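Local atomic coordinates of geobacter metallireducens SMUG1 (Geobacter metallireducens, PDB entry 5H9I), a protein that belongs to the uracil DNA glycosylase superfamily and has an alpha/beta fold in which helices pack on a parallel four-stranded sheet. Residues Leu56-Asn61 with Leu172-Thr177; Leu143-Ala148 with Glu164-Ala169; Ile153-Leu158 with Gly190-Ala195; Arg176-Leu181 with Phe204-Gly209. All coordinates share one frame; numbering follows the deposited sequence.

Interactions 1, 2 and 4 use helix 160-181: interactions 1 and 4 on overlapping turns that share Arg176 and Thr177, interaction 2 nearer its start. Interaction 1 lies deepest, setting buried aliphatic groups on the inner strand 55-59 of the parallel sheet; interaction 4, partly buried, meets the approach to the outermost strand 207-211. Interaction 2, buried, ties the helix to the small antiparallel sheet. Interaction 3 joins the loop before the helix to the start of helix 191-201; it is partly buried, with Asp156 exposed. All four are apolar across their segments, with aromatic rings in interactions 2, 3 and 4; among them only interaction 1 also hydrogen-bonds the xanthine, chiefly through Met60 N.

Interaction 1 of 4, residues Leu56-Asn61 with Leu172-Thr177; sequences LFVGMN and LALRRT. With XAN (xanthine), chain B.
Leu56 and Val58, two residues apart on strand 55-59, both turn toward helix 160-181 and meet it through methyl groups. Leu56 CD2 does most of the work: it lies 3.9 Å from Thr177 CG2 and 4.0 Å from Leu174 CD1, thus sitting between residues three positions apart on the helix. The same Leu174 CD1 touches Val58 CG2 at 4.1 Å, so one methyl bridges two strand side chains. With CG anti to its backbone N (chi1 -179°), Leu174 extends toward the sheet, while Leu56 and Thr177 meet at about a right angle. All four residues are buried.

The polar part is confined to the helix. Thr177 OG1 donates to Ala173 O at 2.8 Å, and Thr177 N reaches the same oxygen from the opposite face of its carbonyl plane. This satisfies the hydroxyl within the helix and leaves CG2 to face Leu56.

Beyond the strand, the chain turns to the ligand. Met60 N donates to xanthine O6 at 2.9 Å and is the main donor to it from this segment; Asn61 N adds only a weak bond. Asn61 O approaches xanthine N1 to 3.0 Å, and Gly59 passes close by without a side chain. The xanthine is also hydrogen-bonded to Asn139 ND2, Phe74 N, Glu111 OE1 and His213 NE2.

The segment axes run 11.6 Å apart and nearly antiparallel, at 167°. This layout fits the alpha/beta fold of the uracil DNA glycosylase superfamily, with the ligand pocket at the carboxyl end of the parallel strand.

Interaction 2 of 4, residues Leu143-Ala148 with Glu164-Ala169; sequences LLFLTA and EPLFAA
Phe145, whose ring touches Leu166 of helix 160-181, uses its backbone O to accept a hydrogen bond from Ile153 N, pairing strand 144-146 with its antiparallel neighbour 152-153. A second tie comes just before the strand: Leu143 O accepts a hydrogen bond from Asn61 ND2, fixing the start of segment 143-148 to the loop that borders the xanthine, while the side chain of Leu143 turns to Leu166.

The contact with the helix is carried by Leu166, whose two methyls take separate partners. CD1 lies 4.0 Å from Leu143 CD1, the two leucines sliding past each other in opposite directions. Leu166 CD2 comes within 3.8 Å of Phe145 CZ and slightly farther from CE2, meeting the far end of the ring at a slant. Phe145 and Leu166 approach from opposite directions: the ring, with CG anti to the carbonyl carbon (chi1 -58°), reaches out from the strand, and the leucine reaches out from the helix to meet it.

Neighbours close around this group. Leu18 of helix 7-19 touches both Leu143 and Leu166, Leu158 adds to the packing on Leu166, and Phe23 sets its ring edge-to-face with that of Phe145.

Between segments 143-148 and 164-169 the contacts are carbon to carbon. The union of antiparallel sheet and helix therefore rests on apolar contact, while the backbone hydrogen bonds named go to strand 152-153 and to Asn61.

Interaction 3 of 4, residues Ile153-Leu158 with Gly190-Ala195; sequences ITPDKL and GAFAEA
The ring of Phe192 is the flat group at this contact, and both of its partners in the loop approach it at a slant: Asp156 CB lies 4.0 Å from Phe192 CD1, and Pro155 CB lies 4.3 Å from Phe192 CZ. Two successive residues of the 3-10 segment 155-157 thus touch two places on one ring. Phe192 holds CG anti to its backbone N (chi1 163°), which extends the ring from the first turn of helix 191-201 toward the loop.

Asp156 touches by its methylene; its carboxylate is directed back to its own segment. There Thr154 OG1 gives Asp156 OD1 a short hydrogen bond of 2.5 Å, whose exact length is doubtful, meeting it on the syn side, 25° out of the carboxylate plane. The loop is held in its turn by Lys157 N bonding to Thr154 O at 3.0 Å. Gln163 adds a bond to Pro155 O from the start of helix 160-181.

At the start of helix 191-201, Gly190 takes the N-cap position and lets the chain leave strand 185-189 and enter the helix, with Glu194 N donating to Gly190 O at 3.1 Å.

The contact therefore joins two connections of the fold. The loop comes off strand 152-153 of the antiparallel sheet and leads to helix 160-181, while Phe192 stands at the head of helix 191-201, the link between strands 185-189 and 207-211 of the parallel sheet.

Interaction 4 of 4, residues Arg176-Leu181 with Phe204-Gly209; sequences RTVVLL and FDVEVG
Val178, near the end of helix 160-181, and Val206, just before strand 207-211, bring their CA atoms to 8.7 Å, the nearest backbone approach, with an inverse gamma turn centred on Asp205 bending the chain between Phe204 and Val206. Here the helix meets the end of a beta-alpha-beta unit: strand 185-189, helix 191-201 and the parallel strand 207-211, which forms an outer edge of the sheet. Within the turn, Val206 N makes a weak bond to Phe204 O.

Val178 points toward the incoming chain and is buried. Its CG1 lies 4.0 Å from Val206 CG1 and 4.2 Å from Phe204 CD2, so that a single methyl touches residues on both sides of the turn. The turn lies between Phe204 and Val206, which both meet the same valine, while the side chain of Asp205 ends away from the helix. Val178 also packs on Leu201 of helix 191-201 and on Pro183.

Nearer the surface, the exposed Val179 meets the ring of Phe204, the two side chains crossing at about a right angle. Arg175 CD lies 3.6 Å from Phe204 CE1, adding an aliphatic contact to the same ring. Val179 places CG2 anti to the carbonyl carbon (chi1 168°, measured to CG1), and this methyl sits at the ring's edge, in its plane, 3.7 Å from Phe204 CE2.

Interaction 1 of 4, residues Leu56-Asn61 with Leu172-Thr177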
loop_
_atom_site.group_PDB
_atom_site.type_symbol
_atom_site.label_atom_id
_atom_site.label_comp_id
_atom_site.label_asym_id
_atom_site.label_seq_id
_atom_site.Cartn_x
_atom_site.Cartn_y
_atom_site.Cartn_z
ATOM N N LEU A 56 -4.353 -7.997 8.126
ATOM C CA LEU A 56 -3.909 -7.266 6.921
ATOM C C LEU A 56 -4.118 -5.790 7.045
ATOM O O LEU A 56 -5.284 -5.405 7.229
ATOM C CB LEU A 56 -4.637 -7.779 5.712
ATOM C CG LEU A 56 -4.324 -7.104 4.406
ATOM C CD1 LEU A 56 -2.894 -7.290 4.006
ATOM C CD2 LEU A 56 -5.216 -7.613 3.291
ATOM N N PHE A 57 -3.101 -4.967 6.998
ATOM C CA PHE A 57 -3.220 -3.548 6.909
ATOM C C PHE A 57 -3.327 -3.176 5.450
ATOM O O PHE A 57 -2.574 -3.724 4.622
ATOM C CB PHE A 57 -1.985 -2.872 7.534
ATOM C CG PHE A 57 -1.913 -2.904 8.998
ATOM C CD1 PHE A 57 -2.690 -2.106 9.837
ATOM C CD2 PHE A 57 -1.057 -3.821 9.624
ATOM C CE1 PHE A 57 -2.583 -2.181 11.206
ATOM C CE2 PHE A 57 -0.925 -3.869 10.982
ATOM C CZ PHE A 57 -1.723 -3.044 11.773
ATOM N N VAL A 58 -4.204 -2.239 5.096
ATOM C CA VAL A 58 -4.428 -1.805 3.758
ATOM C C VAL A 58 -4.351 -0.289 3.680
ATOM O O VAL A 58 -5.075 0.440 4.362
ATOM C CB VAL A 58 -5.806 -2.232 3.219
ATOM C CG1 VAL A 58 -6.074 -1.801 1.828
ATOM C CG2 VAL A 58 -5.910 -3.714 3.410
ATOM N N GLY A 59 -3.353 0.202 2.926
ATOM C CA GLY A 59 -3.249 1.656 2.641
ATOM C C GLY A 59 -4.051 2.003 1.416
ATOM O O GLY A 59 -4.658 1.170 0.825
ATOM N N MET A 60 -3.985 3.227 1.053
ATOM C CA MET A 60 -4.733 3.729 -0.082
ATOM C C MET A 60 -3.943 3.620 -1.361
ATOM O O MET A 60 -4.296 2.898 -2.223
ATOM C CB MET A 60 -5.141 5.188 0.183
ATOM C CG MET A 60 -5.863 5.886 -0.984
ATOM S SD MET A 60 -6.401 7.668 -0.583
ATOM C CE MET A 60 -4.803 8.362 -0.641
ATOM N N ASN A 61 -2.877 4.387 -1.496
ATOM C CA ASN A 61 -2.073 4.324 -2.680
ATOM C C ASN A 61 -0.676 4.909 -2.404
ATOM O O ASN A 61 -0.487 5.460 -1.349
ATOM C CB ASN A 61 -2.768 4.986 -3.935
ATOM C CG ASN A 61 -2.634 6.492 -3.984
ATOM O OD1 ASN A 61 -2.889 7.213 -3.005
ATOM N ND2 ASN A 61 -2.259 6.992 -5.170
ATOM N N LEU A 172 -11.149 -6.547 -6.632
ATOM C CA LEU A 172 -10.892 -7.935 -6.959
ATOM C C LEU A 172 -9.500 -8.418 -6.377
ATOM O O LEU A 172 -9.422 -9.477 -5.761
ATOM C CB LEU A 172 -10.887 -8.150 -8.467
ATOM C CG LEU A 172 -10.367 -9.506 -9.009
ATOM C CD1 LEU A 172 -11.197 -10.634 -8.428
ATOM C CD2 LEU A 172 -10.400 -9.453 -10.521
ATOM N N ALA A 173 -8.506 -7.521 -6.517
ATOM C CA ALA A 173 -7.166 -7.889 -5.999
ATOM C C ALA A 173 -7.253 -8.026 -4.476
ATOM O O ALA A 173 -6.593 -8.852 -3.876
ATOM C CB ALA A 173 -6.130 -6.860 -6.408
ATOM N N LEU A 174 -7.994 -7.135 -3.810
ATOM C CA LEU A 174 -8.106 -7.202 -2.385
ATOM C C LEU A 174 -8.817 -8.481 -1.865
ATOM O O LEU A 174 -8.399 -9.116 -0.959
ATOM C CB LEU A 174 -8.779 -5.925 -1.783
ATOM C CG LEU A 174 -8.946 -5.838 -0.313
ATOM C CD1 LEU A 174 -7.651 -6.034 0.477
ATOM C CD2 LEU A 174 -9.653 -4.474 0.015
ATOM N N ARG A 175 -9.965 -8.803 -2.562
ATOM C CA ARG A 175 -10.591 -10.036 -2.258
ATOM C C ARG A 175 -9.654 -11.265 -2.459
ATOM O O ARG A 175 -9.638 -12.118 -1.590
ATOM C CB ARG A 175 -11.872 -10.228 -3.088
ATOM C CG ARG A 175 -13.023 -9.377 -2.612
ATOM C CD ARG A 175 -14.266 -9.665 -3.363
ATOM N NE ARG A 175 -14.301 -9.196 -4.720
ATOM C CZ ARG A 175 -14.731 -7.980 -5.072
ATOM N NH1 ARG A 175 -15.166 -7.122 -4.191
ATOM N NH2 ARG A 175 -14.700 -7.664 -6.360
ATOM N N ARG A 176 -8.899 -11.289 -3.567
ATOM C CA ARG A 176 -7.979 -12.351 -3.775
ATOM C C ARG A 176 -6.905 -12.407 -2.650
ATOM O O ARG A 176 -6.559 -13.505 -2.190
ATOM C CB ARG A 176 -7.277 -12.170 -5.100
ATOM C CG ARG A 176 -8.178 -12.506 -6.307
ATOM C CD ARG A 176 -7.571 -12.100 -7.549
ATOM N NE ARG A 176 -8.260 -12.733 -8.704
ATOM C CZ ARG A 176 -8.108 -12.341 -9.946
ATOM N NH1 ARG A 176 -7.388 -11.301 -10.337
ATOM N NH2 ARG A 176 -8.804 -13.075 -10.863
ATOM N N THR A 177 -6.443 -11.244 -2.235
ATOM C CA THR A 177 -5.444 -11.178 -1.158
ATOM C C THR A 177 -5.970 -11.784 0.116
ATOM O O THR A 177 -5.303 -12.521 0.875
ATOM C CB THR A 177 -4.970 -9.727 -0.992
ATOM O OG1 THR A 177 -4.417 -9.255 -2.204
ATOM C CG2 THR A 177 -4.001 -9.650 0.161
HETATM N N9 XAN B . 2.265 6.894 2.280
HETATM C C4 XAN B . 1.737 5.798 1.810
HETATM N N3 XAN B . 2.218 4.683 1.266
HETATM C C2 XAN B . 1.430 3.776 0.897
HETATM O O2 XAN B . 1.888 2.800 0.360
HETATM N N1 XAN B . 0.104 3.833 1.088
HETATM C C6 XAN B . -0.492 4.850 1.631
HETATM O O6 XAN B . -1.718 4.942 1.759
HETATM C C5 XAN B . 0.318 5.928 1.993
HETATM N N7 XAN B . 0.073 7.104 2.551
HETATM C C8 XAN B . 1.249 7.684 2.729
#

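Interaction 2 of 4, residues Leu143-Ala148 with Glu164-Ala169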
loop_
_atom_site.group_PDB
_atom_site.type_symbol
_atom_site.label_atom_id
_atom_site.label_comp_id
_atom_site.label_asym_id
_atom_site.label_seq_id
_atom_site.Cartn_x
_atom_site.Cartn_y
_atom_site.Cartn_z
ATOM N N LEU A 143 -1.316 2.480 -8.002
ATOM C CA LEU A 143 -0.966 3.563 -8.950
ATOM C C LEU A 143 -0.842 4.868 -8.256
ATOM O O LEU A 143 -1.625 5.148 -7.310
ATOM C CB LEU A 143 -2.103 3.625 -9.921
ATOM C CG LEU A 143 -2.366 2.438 -10.792
ATOM C CD1 LEU A 143 -3.582 2.706 -11.687
ATOM C CD2 LEU A 143 -1.170 1.939 -11.555
ATOM N N LEU A 144 0.055 5.737 -8.751
ATOM C CA LEU A 144 0.157 7.142 -8.345
ATOM C C LEU A 144 -0.348 8.023 -9.546
ATOM O O LEU A 144 -0.010 7.692 -10.649
ATOM C CB LEU A 144 1.590 7.471 -8.052
ATOM C CG LEU A 144 1.877 8.828 -7.490
ATOM C CD1 LEU A 144 1.772 8.824 -5.984
ATOM C CD2 LEU A 144 3.221 9.389 -7.864
ATOM N N PHE A 145 -1.249 8.963 -9.273
ATOM C CA PHE A 145 -1.866 9.809 -10.264
ATOM C C PHE A 145 -1.345 11.236 -10.075
ATOM O O PHE A 145 -1.384 11.792 -8.957
ATOM C CB PHE A 145 -3.395 9.740 -10.088
ATOM C CG PHE A 145 -3.958 8.388 -10.208
ATOM C CD1 PHE A 145 -4.274 7.843 -11.433
ATOM C CD2 PHE A 145 -4.278 7.706 -9.058
ATOM C CE1 PHE A 145 -4.836 6.584 -11.536
ATOM C CE2 PHE A 145 -4.818 6.417 -9.150
ATOM C CZ PHE A 145 -5.118 5.900 -10.362
ATOM N N LEU A 146 -0.925 11.865 -11.177
ATOM C CA LEU A 146 -0.479 13.266 -11.122
ATOM C C LEU A 146 -1.174 14.135 -12.180
ATOM O O LEU A 146 -1.481 13.647 -13.239
ATOM C CB LEU A 146 1.033 13.331 -11.374
ATOM C CG LEU A 146 1.979 12.449 -10.564
ATOM C CD1 LEU A 146 3.411 12.485 -11.125
ATOM C CD2 LEU A 146 1.967 12.792 -9.096
ATOM N N THR A 147 -1.335 15.412 -11.811
ATOM C CA THR A 147 -1.755 16.408 -12.787
ATOM C C THR A 147 -0.621 16.702 -13.725
ATOM O O THR A 147 0.555 16.356 -13.482
ATOM C CB THR A 147 -2.105 17.708 -12.077
ATOM O OG1 THR A 147 -0.920 18.297 -11.508
ATOM C CG2 THR A 147 -3.168 17.457 -10.978
ATOM N N ALA A 148 -0.954 17.445 -14.773
ATOM C CA ALA A 148 0.103 17.878 -15.701
ATOM C C ALA A 148 1.177 18.720 -15.019
ATOM O O ALA A 148 2.313 18.754 -15.472
ATOM C CB ALA A 148 -0.567 18.698 -16.859
ATOM N N GLU A 164 -14.752 4.008 -11.237
ATOM C CA GLU A 164 -15.417 2.727 -11.110
ATOM C C GLU A 164 -14.608 1.543 -11.672
ATOM O O GLU A 164 -14.537 0.523 -10.991
ATOM C CB GLU A 164 -16.859 2.794 -11.720
ATOM C CG GLU A 164 -17.836 3.643 -10.943
ATOM C CD GLU A 164 -19.195 3.734 -11.654
ATOM O OE1 GLU A 164 -19.332 3.206 -12.788
ATOM O OE2 GLU A 164 -20.105 4.379 -11.057
ATOM N N PRO A 165 -13.971 1.609 -12.809
ATOM C CA PRO A 165 -13.252 0.430 -13.272
ATOM C C PRO A 165 -11.925 0.227 -12.469
ATOM O O PRO A 165 -11.542 -0.924 -12.301
ATOM C CB PRO A 165 -12.992 0.700 -14.797
ATOM C CG PRO A 165 -13.414 2.076 -14.970
ATOM C CD PRO A 165 -14.336 2.494 -13.938
ATOM N N LEU A 166 -11.407 1.332 -11.965
ATOM C CA LEU A 166 -10.154 1.265 -11.126
ATOM C C LEU A 166 -10.533 0.498 -9.872
ATOM O O LEU A 166 -9.866 -0.487 -9.472
ATOM C CB LEU A 166 -9.640 2.637 -10.801
ATOM C CG LEU A 166 -8.507 2.702 -9.741
ATOM C CD1 LEU A 166 -7.254 2.038 -10.252
ATOM C CD2 LEU A 166 -8.274 4.129 -9.280
ATOM N N PHE A 167 -11.619 0.888 -9.223
ATOM C CA PHE A 167 -12.037 0.269 -7.977
ATOM C C PHE A 167 -12.464 -1.173 -8.205
ATOM O O PHE A 167 -12.250 -2.053 -7.346
ATOM C CB PHE A 167 -13.129 1.051 -7.232
ATOM C CG PHE A 167 -12.684 2.399 -6.617
ATOM C CD1 PHE A 167 -11.472 2.870 -6.733
ATOM C CD2 PHE A 167 -13.595 3.141 -5.914
ATOM C CE1 PHE A 167 -11.080 4.098 -6.251
ATOM C CE2 PHE A 167 -13.217 4.346 -5.367
ATOM C CZ PHE A 167 -11.973 4.820 -5.526
ATOM N N ALA A 168 -13.073 -1.483 -9.356
ATOM C CA ALA A 168 -13.416 -2.859 -9.632
ATOM C C ALA A 168 -12.175 -3.755 -9.653
ATOM O O ALA A 168 -12.231 -4.834 -9.027
ATOM C CB ALA A 168 -14.100 -3.043 -10.962
ATOM N N ALA A 169 -11.109 -3.278 -10.282
ATOM C CA ALA A 169 -9.867 -4.045 -10.392
ATOM C C ALA A 169 -9.191 -4.198 -8.943
ATOM O O ALA A 169 -8.763 -5.281 -8.585
ATOM C CB ALA A 169 -8.904 -3.411 -11.335
#

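Interaction 3 of 4, residues Ile153-Leu158 with Gly190-Ala195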
loop_
_atom_site.group_PDB
_atom_site.type_symbol
_atom_site.label_atom_id
_atom_site.label_comp_id
_atom_site.label_asym_id
_atom_site.label_seq_id
_atom_site.Cartn_x
_atom_site.Cartn_y
_atom_site.Cartn_z
ATOM N N ILE A 153 -2.929 13.386 -7.183
ATOM C CA ILE A 153 -4.364 13.253 -7.320
ATOM C C ILE A 153 -4.692 11.953 -6.561
ATOM O O ILE A 153 -4.352 10.886 -7.052
ATOM C CB ILE A 153 -4.896 13.137 -8.760
ATOM C CG1 ILE A 153 -4.464 14.336 -9.677
ATOM C CG2 ILE A 153 -6.387 12.898 -8.784
ATOM C CD1 ILE A 153 -4.672 14.069 -11.162
ATOM N N THR A 154 -5.319 12.039 -5.390
ATOM C CA THR A 154 -5.750 10.819 -4.659
ATOM C C THR A 154 -6.881 10.169 -5.353
ATOM O O THR A 154 -7.623 10.774 -6.047
ATOM C CB THR A 154 -6.129 11.183 -3.212
ATOM O OG1 THR A 154 -7.112 12.221 -3.201
ATOM C CG2 THR A 154 -4.941 11.649 -2.541
ATOM N N PRO A 155 -7.039 8.840 -5.217
ATOM C CA PRO A 155 -8.022 8.179 -6.066
ATOM C C PRO A 155 -9.511 8.504 -5.806
ATOM O O PRO A 155 -10.334 8.317 -6.700
ATOM C CB PRO A 155 -7.773 6.682 -5.817
ATOM C CG PRO A 155 -6.563 6.624 -5.031
ATOM C CD PRO A 155 -6.083 7.940 -4.578
ATOM N N ASP A 156 -9.804 9.021 -4.633
ATOM C CA ASP A 156 -11.112 9.511 -4.345
ATOM C C ASP A 156 -11.520 10.713 -5.256
ATOM O O ASP A 156 -12.718 10.944 -5.425
ATOM C CB ASP A 156 -11.166 9.879 -2.854
ATOM C CG ASP A 156 -10.261 11.048 -2.519
ATOM O OD1 ASP A 156 -9.046 10.800 -2.487
ATOM O OD2 ASP A 156 -10.732 12.221 -2.334
ATOM N N LYS A 157 -10.557 11.460 -5.833
ATOM C CA LYS A 157 -10.792 12.675 -6.643
ATOM C C LYS A 157 -10.800 12.437 -8.163
ATOM O O LYS A 157 -10.852 13.385 -8.962
ATOM C CB LYS A 157 -9.725 13.739 -6.312
ATOM C CG LYS A 157 -9.626 14.056 -4.806
ATOM C CD LYS A 157 -8.495 15.054 -4.402
ATOM C CE LYS A 157 -7.127 14.792 -5.087
ATOM N NZ LYS A 157 -5.866 15.110 -4.318
ATOM N N LEU A 158 -10.770 11.171 -8.574
ATOM C CA LEU A 158 -10.944 10.799 -9.970
ATOM C C LEU A 158 -12.411 10.911 -10.381
ATOM O O LEU A 158 -13.316 10.664 -9.574
ATOM C CB LEU A 158 -10.488 9.353 -10.246
ATOM C CG LEU A 158 -8.985 9.063 -9.891
ATOM C CD1 LEU A 158 -8.616 7.586 -9.980
ATOM C CD2 LEU A 158 -8.013 9.873 -10.700
ATOM N N GLY A 190 -6.283 4.839 7.454
ATOM C CA GLY A 190 -7.057 6.037 6.972
ATOM C C GLY A 190 -8.436 5.681 6.554
ATOM O O GLY A 190 -8.807 4.517 6.330
ATOM N N ALA A 191 -9.251 6.714 6.439
ATOM C CA ALA A 191 -10.674 6.523 6.134
ATOM C C ALA A 191 -10.968 6.011 4.761
ATOM O O ALA A 191 -11.934 5.249 4.597
ATOM C CB ALA A 191 -11.373 7.934 6.311
ATOM N N PHE A 192 -10.235 6.468 3.748
ATOM C CA PHE A 192 -10.490 6.006 2.378
ATOM C C PHE A 192 -10.231 4.494 2.276
ATOM O O PHE A 192 -11.057 3.733 1.766
ATOM C CB PHE A 192 -9.721 6.749 1.312
ATOM C CG PHE A 192 -9.672 6.039 -0.003
ATOM C CD1 PHE A 192 -10.607 6.315 -1.015
ATOM C CD2 PHE A 192 -8.632 5.035 -0.240
ATOM C CE1 PHE A 192 -10.500 5.615 -2.228
ATOM C CE2 PHE A 192 -8.480 4.369 -1.365
ATOM C CZ PHE A 192 -9.433 4.669 -2.408
ATOM N N ALA A 193 -9.080 4.079 2.780
ATOM C CA ALA A 193 -8.792 2.657 2.734
ATOM C C ALA A 193 -9.790 1.882 3.511
ATOM O O ALA A 193 -10.219 0.849 3.046
ATOM C CB ALA A 193 -7.358 2.364 3.219
ATOM N N GLU A 194 -10.204 2.304 4.672
ATOM C CA GLU A 194 -11.206 1.614 5.474
ATOM C C GLU A 194 -12.486 1.452 4.625
ATOM O O GLU A 194 -13.042 0.373 4.630
ATOM C CB GLU A 194 -11.548 2.259 6.767
ATOM C CG GLU A 194 -12.524 1.448 7.592
ATOM C CD GLU A 194 -13.275 2.252 8.608
ATOM O OE1 GLU A 194 -13.901 1.553 9.444
ATOM O OE2 GLU A 194 -13.143 3.463 8.696
ATOM N N ALA A 195 -12.901 2.539 3.968
ATOM C CA ALA A 195 -14.188 2.447 3.242
ATOM C C ALA A 195 -14.099 1.488 2.084
ATOM O O ALA A 195 -15.081 0.709 1.868
ATOM C CB ALA A 195 -14.575 3.824 2.717
#

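Interaction 4 of 4, residues Arg176-Leu181 with Phe204-Gly209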
loop_
_atom_site.group_PDB
_atom_site.type_symbol
_atom_site.label_atom_id
_atom_site.label_comp_id
_atom_site.label_asym_id
_atom_site.label_seq_id
_atom_site.Cartn_x
_atom_site.Cartn_y
_atom_site.Cartn_z
ATOM N N ARG A 176 -8.899 -11.289 -3.567
ATOM C CA ARG A 176 -7.979 -12.351 -3.775
ATOM C C ARG A 176 -6.905 -12.407 -2.650
ATOM O O ARG A 176 -6.559 -13.505 -2.190
ATOM C CB ARG A 176 -7.277 -12.170 -5.100
ATOM C CG ARG A 176 -8.178 -12.506 -6.307
ATOM C CD ARG A 176 -7.571 -12.100 -7.549
ATOM N NE ARG A 176 -8.260 -12.733 -8.704
ATOM C CZ ARG A 176 -8.108 -12.341 -9.946
ATOM N NH1 ARG A 176 -7.388 -11.301 -10.337
ATOM N NH2 ARG A 176 -8.804 -13.075 -10.863
ATOM N N THR A 177 -6.443 -11.244 -2.235
ATOM C CA THR A 177 -5.444 -11.178 -1.158
ATOM C C THR A 177 -5.970 -11.784 0.116
ATOM O O THR A 177 -5.303 -12.521 0.875
ATOM C CB THR A 177 -4.970 -9.727 -0.992
ATOM O OG1 THR A 177 -4.417 -9.255 -2.204
ATOM C CG2 THR A 177 -4.001 -9.650 0.161
ATOM N N VAL A 178 -7.230 -11.438 0.421
ATOM C CA VAL A 178 -7.849 -11.939 1.645
ATOM C C VAL A 178 -8.132 -13.456 1.547
ATOM O O VAL A 178 -7.953 -14.187 2.530
ATOM C CB VAL A 178 -9.150 -11.106 1.964
ATOM C CG1 VAL A 178 -10.023 -11.794 3.006
ATOM C CG2 VAL A 178 -8.706 -9.731 2.405
ATOM N N VAL A 179 -8.571 -13.926 0.396
ATOM C CA VAL A 179 -8.770 -15.375 0.269
ATOM C C VAL A 179 -7.421 -16.115 0.410
ATOM O O VAL A 179 -7.389 -17.172 1.030
ATOM C CB VAL A 179 -9.417 -15.718 -1.079
ATOM C CG1 VAL A 179 -9.356 -17.259 -1.381
ATOM C CG2 VAL A 179 -10.863 -15.177 -1.056
ATOM N N LEU A 180 -6.317 -15.513 -0.116
ATOM C CA LEU A 180 -5.015 -16.222 0.065
ATOM C C LEU A 180 -4.475 -16.174 1.489
ATOM O O LEU A 180 -3.999 -17.182 2.051
ATOM C CB LEU A 180 -4.067 -15.574 -0.845
ATOM C CG LEU A 180 -2.566 -16.111 -0.798
ATOM C CD1 LEU A 180 -2.536 -17.484 -1.406
ATOM C CD2 LEU A 180 -1.617 -15.168 -1.441
ATOM N N LEU A 181 -4.472 -14.970 2.112
ATOM C CA LEU A 181 -3.810 -14.782 3.396
ATOM C C LEU A 181 -4.652 -15.194 4.545
ATOM O O LEU A 181 -4.165 -15.456 5.619
ATOM C CB LEU A 181 -3.348 -13.306 3.548
ATOM C CG LEU A 181 -2.379 -12.840 2.480
ATOM C CD1 LEU A 181 -2.051 -11.407 2.869
ATOM C CD2 LEU A 181 -1.078 -13.608 2.373
ATOM N N PHE A 204 -17.428 -11.539 3.413
ATOM C CA PHE A 204 -16.358 -12.362 3.860
ATOM C C PHE A 204 -16.381 -12.510 5.401
ATOM O O PHE A 204 -16.789 -11.645 6.168
ATOM C CB PHE A 204 -14.994 -11.751 3.392
ATOM C CG PHE A 204 -14.746 -11.920 1.933
ATOM C CD1 PHE A 204 -15.478 -11.233 0.968
ATOM C CD2 PHE A 204 -13.792 -12.762 1.464
ATOM C CE1 PHE A 204 -15.273 -11.380 -0.384
ATOM C CE2 PHE A 204 -13.512 -12.873 0.112
ATOM C CZ PHE A 204 -14.307 -12.255 -0.839
ATOM N N ASP A 205 -15.791 -13.594 5.822
ATOM C CA ASP A 205 -15.689 -13.835 7.238
ATOM C C ASP A 205 -14.465 -13.111 7.854
ATOM O O ASP A 205 -13.507 -13.742 8.309
ATOM C CB ASP A 205 -15.629 -15.314 7.458
ATOM C CG ASP A 205 -15.866 -15.671 8.929
ATOM O OD1 ASP A 205 -16.302 -14.849 9.759
ATOM O OD2 ASP A 205 -15.617 -16.851 9.218
ATOM N N VAL A 206 -14.470 -11.778 7.812
ATOM C CA VAL A 206 -13.378 -10.929 8.304
ATOM C C VAL A 206 -13.992 -9.733 8.964
ATOM O O VAL A 206 -15.045 -9.331 8.557
ATOM C CB VAL A 206 -12.431 -10.320 7.245
ATOM C CG1 VAL A 206 -11.543 -11.300 6.660
ATOM C CG2 VAL A 206 -13.172 -9.564 6.174
ATOM N N GLU A 207 -13.360 -9.158 9.978
ATOM C CA GLU A 207 -13.759 -7.933 10.508
ATOM C C GLU A 207 -12.969 -6.870 9.785
ATOM O O GLU A 207 -11.792 -7.110 9.444
ATOM C CB GLU A 207 -13.440 -7.874 12.025
ATOM C CG GLU A 207 -14.216 -8.864 12.859
ATOM C CD GLU A 207 -15.760 -8.771 12.739
ATOM O OE1 GLU A 207 -16.375 -7.634 12.608
ATOM O OE2 GLU A 207 -16.341 -9.878 12.722
ATOM N N VAL A 208 -13.503 -5.694 9.650
ATOM C CA VAL A 208 -12.839 -4.560 9.077
ATOM C C VAL A 208 -12.852 -3.404 10.068
ATOM O O VAL A 208 -13.913 -3.077 10.664
ATOM C CB VAL A 208 -13.440 -4.110 7.768
ATOM C CG1 VAL A 208 -12.855 -2.775 7.279
ATOM C CG2 VAL A 208 -13.385 -5.205 6.734
ATOM N N GLY A 209 -11.702 -2.766 10.257
ATOM C CA GLY A 209 -11.516 -1.634 11.115
ATOM C C GLY A 209 -10.536 -0.646 10.485
ATOM O O GLY A 209 -10.220 -0.690 9.275
#